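Local atomic coordinates of sulfotransferase (Alicyclobacillus acidocaldarius subsp. acidocaldarius, PDB entry 3RNL), a protein that probably catalyses the transfer of a sulfo group to an acceptor, and binds magnesium ions in the crystal. Residues F44-D49 with P97-R102; V185-E190 with R296-W301. All blocks are in the same frame, centred on the assembly; numbering follows the deposited sequence.

Contact 1: F44-D49 with P97-R102; sequences FFSIPD and PGTAQR
Arg102 and Asp49 meet as a two-nitrogen salt bridge: NH2 bonds OD1 at 2.9 Å, and NH1 bonds OD2. The two groups are far from coplanar. Their planes stand 63° apart, and both nitrogens approach from above the carboxylate, although the oxygens lie close to the guanidinium plane. The opposite face of OD2 receives the backbone N of Gly98 at 2.9 Å, so this one oxygen is held by two donors. NH1 is shared as well, giving a straight bond to the carbonyl O of Phe45 at 3.0 Å. Arginine suits a place where a carboxylate and a carbonyl must be gripped together. Its chain runs extended from CG to NE (chi2 -179°, chi3 -164°), sliding past Pro48, whose CB lies 3.4 Å above one face of the guanidinium, while Gly98 O lies over the other. Gly98 suits its place because a CB there would fall on Arg102 NH2.

Deeper in, Ser46 OG donates to Thr99 OG1 at 2.8 Å, and OG1 also bonds Tyr96 O, so the buried hydroxyls satisfy one another and the preceding loop. Thr99 CG2, anti to its backbone N, lies 3.7 Å from Phe45 CB. The Phe45 ring reaches the aliphatic surface of Met103 and Ala106 and meets Tyr73 edge-to-face.

The contact thus ties the loop after strand 34-35 to the beginning of helix 99-106. That helix is the connection of a beta-alpha-beta crossover between strands 85-89 and 111-116 of the parallel sheet, as expected in the alpha-beta-alpha sandwich of P-loop-type sulfotransferases.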
loop_
_atom_site.group_PDB
_atom_site.type_symbol
_atom_site.label_atom_id
_atom_site.label_comp_id
_atom_site.label_asym_id
_atom_site.label_seq_id
_atom_site.Cartn_x
_atom_site.Cartn_y
_atom_site.Cartn_z
ATOM N N PHE A 44 -5.131 4.599 -10.838
ATOM C CA PHE A 44 -5.595 5.764 -11.593
ATOM C C PHE A 44 -4.953 7.083 -11.129
ATOM O O PHE A 44 -4.519 7.913 -11.951
ATOM C CB PHE A 44 -7.127 5.846 -11.528
ATOM C CG PHE A 44 -7.699 7.070 -12.184
ATOM C CD1 PHE A 44 -7.735 7.175 -13.570
ATOM C CD2 PHE A 44 -8.200 8.107 -11.421
ATOM C CE1 PHE A 44 -8.256 8.302 -14.186
ATOM C CE2 PHE A 44 -8.730 9.232 -12.023
ATOM C CZ PHE A 44 -8.761 9.327 -13.414
ATOM N N PHE A 45 -4.898 7.294 -9.818
ATOM C CA PHE A 45 -4.383 8.567 -9.292
ATOM C C PHE A 45 -2.860 8.685 -9.334
ATOM O O PHE A 45 -2.311 9.740 -9.018
ATOM C CB PHE A 45 -4.934 8.820 -7.880
ATOM C CG PHE A 45 -6.410 9.106 -7.877
ATOM C CD1 PHE A 45 -6.880 10.321 -8.353
ATOM C CD2 PHE A 45 -7.323 8.150 -7.459
ATOM C CE1 PHE A 45 -8.247 10.603 -8.374
ATOM C CE2 PHE A 45 -8.687 8.414 -7.496
ATOM C CZ PHE A 45 -9.145 9.644 -7.957
ATOM N N SER A 46 -2.179 7.579 -9.647
ATOM C CA SER A 46 -0.722 7.586 -9.820
ATOM C C SER A 46 -0.190 7.710 -11.248
ATOM O O SER A 46 0.998 7.945 -11.447
ATOM C CB SER A 46 -0.135 6.322 -9.171
ATOM O OG SER A 46 -0.324 6.403 -7.765
ATOM N N ILE A 47 -1.061 7.570 -12.240
ATOM C CA ILE A 47 -0.586 7.422 -13.630
ATOM C C ILE A 47 0.382 8.530 -14.069
ATOM O O ILE A 47 1.402 8.257 -14.706
ATOM C CB ILE A 47 -1.753 7.325 -14.640
ATOM C CG1 ILE A 47 -2.709 6.184 -14.277
ATOM C CG2 ILE A 47 -1.228 7.171 -16.076
ATOM C CD1 ILE A 47 -2.074 4.823 -14.191
ATOM N N PRO A 48 0.077 9.795 -13.748
ATOM C CA PRO A 48 1.006 10.829 -14.224
ATOM C C PRO A 48 2.428 10.742 -13.664
ATOM O O PRO A 48 3.330 11.373 -14.227
ATOM C CB PRO A 48 0.326 12.141 -13.798
ATOM C CG PRO A 48 -1.147 11.767 -13.710
ATOM C CD PRO A 48 -1.128 10.382 -13.132
ATOM N N ASP A 49 2.631 9.995 -12.580
ATOM C CA ASP A 49 3.971 9.816 -12.014
ATOM C C ASP A 49 4.704 8.617 -12.627
ATOM O O ASP A 49 5.884 8.402 -12.339
ATOM C CB ASP A 49 3.875 9.589 -10.497
ATOM C CG ASP A 49 3.440 10.833 -9.738
ATOM O OD1 ASP A 49 3.803 11.958 -10.160
ATOM O OD2 ASP A 49 2.725 10.682 -8.727
ATOM N N PRO A 97 4.605 10.176 -5.655
ATOM C CA PRO A 97 4.552 11.377 -4.806
ATOM C C PRO A 97 3.453 12.378 -5.139
ATOM O O PRO A 97 3.157 13.210 -4.289
ATOM C CB PRO A 97 5.943 11.999 -4.991
ATOM C CG PRO A 97 6.331 11.581 -6.367
ATOM C CD PRO A 97 5.795 10.169 -6.521
ATOM N N GLY A 98 2.869 12.310 -6.332
ATOM C CA GLY A 98 1.827 13.253 -6.691
ATOM C C GLY A 98 0.425 12.722 -6.441
ATOM O O GLY A 98 -0.572 13.434 -6.647
ATOM N N THR A 99 0.345 11.481 -5.966
ATOM C CA THR A 99 -0.934 10.787 -5.858
ATOM C C THR A 99 -1.902 11.454 -4.884
ATOM O O THR A 99 -3.073 11.683 -5.220
ATOM C CB THR A 99 -0.720 9.307 -5.454
ATOM O OG1 THR A 99 0.229 8.708 -6.358
ATOM C CG2 THR A 99 -2.037 8.530 -5.523
ATOM N N ALA A 100 -1.418 11.752 -3.679
ATOM C CA ALA A 100 -2.282 12.311 -2.645
ATOM C C ALA A 100 -2.966 13.576 -3.149
ATOM O O ALA A 100 -4.164 13.743 -2.963
ATOM C CB ALA A 100 -1.480 12.622 -1.369
ATOM N N GLN A 101 -2.200 14.465 -3.772
ATOM C CA GLN A 101 -2.766 15.740 -4.227
ATOM C C GLN A 101 -3.804 15.550 -5.349
ATOM O O GLN A 101 -4.827 16.249 -5.393
ATOM C CB GLN A 101 -1.661 16.733 -4.639
ATOM C CG GLN A 101 -2.221 18.138 -4.988
ATOM C CD GLN A 101 -2.801 18.849 -3.769
ATOM O OE1 GLN A 101 -2.106 19.072 -2.783
ATOM N NE2 GLN A 101 -4.085 19.202 -3.832
ATOM N N ARG A 102 -3.569 14.600 -6.257
ATOM C CA ARG A 102 -4.570 14.324 -7.302
ATOM C C ARG A 102 -5.861 13.774 -6.714
ATOM O O ARG A 102 -6.967 14.122 -7.163
ATOM C CB ARG A 102 -4.051 13.315 -8.339
ATOM C CG ARG A 102 -2.865 13.813 -9.109
ATOM C CD ARG A 102 -2.355 12.805 -10.179
ATOM N NE ARG A 102 -1.022 13.262 -10.522
ATOM C CZ ARG A 102 0.102 12.668 -10.136
ATOM N NH1 ARG A 102 0.074 11.499 -9.481
ATOM N NH2 ARG A 102 1.259 13.222 -10.463
#

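Contact 2: V185-E190 with R296-W301; sequences VILFEE and RDLSAW. With GOL (glycerol), chain E.
Leu187 and Arg296 reach toward each other tip to tip, the methyl CD1 of the leucine sitting 3.5 Å above the centre of the guanidinium plane. A branched aliphatic residue fits here because it can serve two kinds of neighbour: CD1 also touches Leu298 CD2 at 3.9 Å, while CD2 lies 4.2 Å from Trp301 CZ2. Glycerol, probably from the crystallisation liquor, and a water meet the guanidinium at its edge, near its plane. NH1 bonds glycerol O1, and the water, 3.0 Å from NH1, carries the link on to Val185 O. Glu190 comes tip to tip, its OE2 forming a salt bridge with NH2, but the hydrogen bond is weak, and with two conformers of Glu190 deposited the detail is doubtful. An alanine in place of Arg296 would probably leave Glu190 without this charged mate and uncover the methyl of Leu187.

Trp301 supplies both a broad apolar surface and one N-H. Its ring packs on Val287 and Leu290 of helix 273-294, and NE1 points at Glu189 OE1, 3.2 Å away, in a weak but nearly straight bond (169°). The Glu189 chain bends at chi2 (78°), which places CD; its stronger partner is Asn118 N, which donates to OE2 and helps hold the carboxylate for Trp301.

Chemically, an apolar contact round Leu187 lies beside a salt bridge and solvent-mediated links, a polar part that probably depends on what solvent or glycerol occupies the site.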
loop_
_atom_site.group_PDB
_atom_site.type_symbol
_atom_site.label_atom_id
_atom_site.label_comp_id
_atom_site.label_asym_id
_atom_site.label_seq_id
_atom_site.Cartn_x
_atom_site.Cartn_y
_atom_site.Cartn_z
ATOM N N VAL A 185 -3.201 5.045 9.974
ATOM C CA VAL A 185 -2.052 4.185 9.671
ATOM C C VAL A 185 -2.154 2.951 10.542
ATOM O O VAL A 185 -2.340 3.074 11.749
ATOM C CB VAL A 185 -0.741 4.917 9.995
ATOM C CG1 VAL A 185 0.476 3.984 9.788
ATOM C CG2 VAL A 185 -0.625 6.167 9.141
ATOM N N ILE A 186 -2.053 1.775 9.931
ATOM C CA ILE A 186 -2.140 0.503 10.649
ATOM C C ILE A 186 -0.819 -0.220 10.515
ATOM O O ILE A 186 -0.183 -0.149 9.469
ATOM C CB ILE A 186 -3.190 -0.409 10.004
ATOM C CG1 ILE A 186 -4.558 0.259 9.998
ATOM C CG2 ILE A 186 -3.275 -1.747 10.729
ATOM C CD1 ILE A 186 -5.495 -0.417 9.019
ATOM N N LEU A 187 -0.391 -0.897 11.577
ATOM C CA LEU A 187 0.821 -1.721 11.495
ATOM C C LEU A 187 0.479 -3.174 11.176
ATOM O O LEU A 187 -0.432 -3.763 11.756
ATOM C CB LEU A 187 1.616 -1.656 12.799
ATOM C CG LEU A 187 1.995 -0.247 13.245
ATOM C CD1 LEU A 187 2.847 -0.307 14.511
ATOM C CD2 LEU A 187 2.730 0.504 12.113
ATOM N N PHE A 188 1.226 -3.752 10.248
ATOM C CA PHE A 188 0.988 -5.125 9.821
ATOM C C PHE A 188 1.003 -6.097 11.004
ATOM O O PHE A 188 0.198 -7.033 11.088
ATOM C CB PHE A 188 2.059 -5.516 8.802
ATOM C CG PHE A 188 2.056 -6.968 8.456
ATOM C CD1 PHE A 188 1.146 -7.468 7.541
ATOM C CD2 PHE A 188 2.945 -7.833 9.058
ATOM C CE1 PHE A 188 1.137 -8.816 7.224
ATOM C CE2 PHE A 188 2.944 -9.183 8.746
ATOM C CZ PHE A 188 2.038 -9.673 7.829
ATOM N N GLU A 189 1.921 -5.864 11.924
ATOM C CA GLU A 189 2.091 -6.754 13.063
ATOM C C GLU A 189 0.833 -6.788 13.979
ATOM O O GLU A 189 0.446 -7.849 14.500
ATOM C CB GLU A 189 3.386 -6.360 13.794
ATOM C CG GLU A 189 4.693 -6.462 12.911
ATOM C CD GLU A 189 4.965 -5.294 11.890
ATOM O OE1 GLU A 189 4.334 -4.199 11.964
ATOM O OE2 GLU A 189 5.861 -5.485 11.004
ATOM N N GLU A 190 0.195 -5.638 14.158
ATOM C CA GLU A 190 -1.058 -5.584 14.914
ATOM C C GLU A 190 -2.188 -6.270 14.156
ATOM O O GLU A 190 -3.008 -6.981 14.739
ATOM C CB GLU A 190 -1.445 -4.140 15.223
ATOM C CG GLU A 190 -0.958 -3.662 16.569
ATOM C CD GLU A 190 0.039 -2.538 16.458
ATOM O OE1 GLU A 190 1.169 -2.691 16.974
ATOM O OE2 GLU A 190 -0.311 -1.500 15.861
ATOM N N ARG A 296 3.700 7.166 17.170
ATOM C CA ARG A 296 3.813 5.911 17.892
ATOM C C ARG A 296 5.207 5.325 17.752
ATOM O O ARG A 296 5.932 5.646 16.818
ATOM C CB ARG A 296 2.742 4.919 17.439
ATOM C CG ARG A 296 2.877 4.472 16.005
ATOM C CD ARG A 296 1.659 3.647 15.602
ATOM N NE ARG A 296 1.470 2.490 16.478
ATOM C CZ ARG A 296 0.483 1.607 16.351
ATOM N NH1 ARG A 296 -0.415 1.743 15.382
ATOM N NH2 ARG A 296 0.395 0.586 17.193
ATOM N N ASP A 297 5.565 4.477 18.707
ATOM C CA ASP A 297 6.889 3.879 18.750
ATOM C C ASP A 297 6.952 2.604 17.897
ATOM O O ASP A 297 6.018 1.811 17.864
ATOM C CB ASP A 297 7.282 3.589 20.193
ATOM C CG ASP A 297 8.445 2.635 20.293
ATOM O OD1 ASP A 297 9.590 3.119 20.379
ATOM O OD2 ASP A 297 8.211 1.406 20.289
ATOM N N LEU A 298 8.022 2.525 17.117
ATOM C CA LEU A 298 8.344 1.449 16.170
ATOM C C LEU A 298 9.345 0.389 16.643
ATOM O O LEU A 298 10.009 -0.231 15.817
ATOM C CB LEU A 298 8.604 1.966 14.749
ATOM C CG LEU A 298 7.330 2.689 14.264
ATOM C CD1 LEU A 298 7.569 3.406 12.935
ATOM C CD2 LEU A 298 6.139 1.730 14.171
ATOM N N SER A 299 9.635 0.369 17.937
ATOM C CA SER A 299 10.686 -0.498 18.466
ATOM C C SER A 299 10.548 -1.958 18.023
ATOM O O SER A 299 11.538 -2.693 17.979
ATOM C CB SER A 299 10.770 -0.384 20.001
ATOM O OG SER A 299 9.555 -0.783 20.616
ATOM N N ALA A 300 9.330 -2.388 17.709
ATOM C CA ALA A 300 9.125 -3.750 17.216
ATOM C C ALA A 300 9.902 -3.988 15.916
ATOM O O ALA A 300 10.203 -5.123 15.550
ATOM C CB ALA A 300 7.644 -4.025 17.012
ATOM N N TRP A 301 10.225 -2.914 15.209
ATOM C CA TRP A 301 10.950 -3.055 13.953
ATOM C C TRP A 301 12.467 -3.127 14.144
ATOM O O TRP A 301 13.197 -3.264 13.172
ATOM C CB TRP A 301 10.615 -1.896 13.022
ATOM C CG TRP A 301 9.194 -1.894 12.513
ATOM C CD1 TRP A 301 8.196 -2.774 12.822
ATOM C CD2 TRP A 301 8.628 -0.945 11.607
ATOM N NE1 TRP A 301 7.036 -2.433 12.149
ATOM C CE2 TRP A 301 7.280 -1.313 11.395
ATOM C CE3 TRP A 301 9.134 0.180 10.948
ATOM C CZ2 TRP A 301 6.427 -0.587 10.556
ATOM C CZ3 TRP A 301 8.291 0.897 10.103
ATOM C CH2 TRP A 301 6.954 0.508 9.915
HETATM C C1 GOL E . -3.277 -0.752 14.776
HETATM O O1 GOL E . -2.027 -0.730 14.110
HETATM C C2 GOL E . -4.260 0.259 14.180
HETATM O O2 GOL E . -5.592 -0.152 14.472
HETATM C C3 GOL E . -3.979 1.649 14.763
HETATM O O3 GOL E . -4.133 2.668 13.782
HETATM O O HOH W 1 -0.589 4.169 13.675
HETATM O O HOH W 2 4.797 -2.646 13.818
#

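Overall arrangement
Contact 1 and contact 2 lie on opposite sides of the chain's centre, their own centres 26 Å apart and their nearest atoms about 12 Å apart, so neither touches the other. They follow in series along the chain, yet the sheet joins them: helix 99-106, which begins in contact 1, leads into strand 111-116, and that strand pairs with the edge strand 183-187, which enters contact 2. Contact 1 is the nearer to a metal position, with the side chain of Pro97 about 11 Å from that of Asp176, a magnesium ligand whose ion is not bound to this chain here. Contact 2 lies away from the annotated sites and fastens the C-terminal tail.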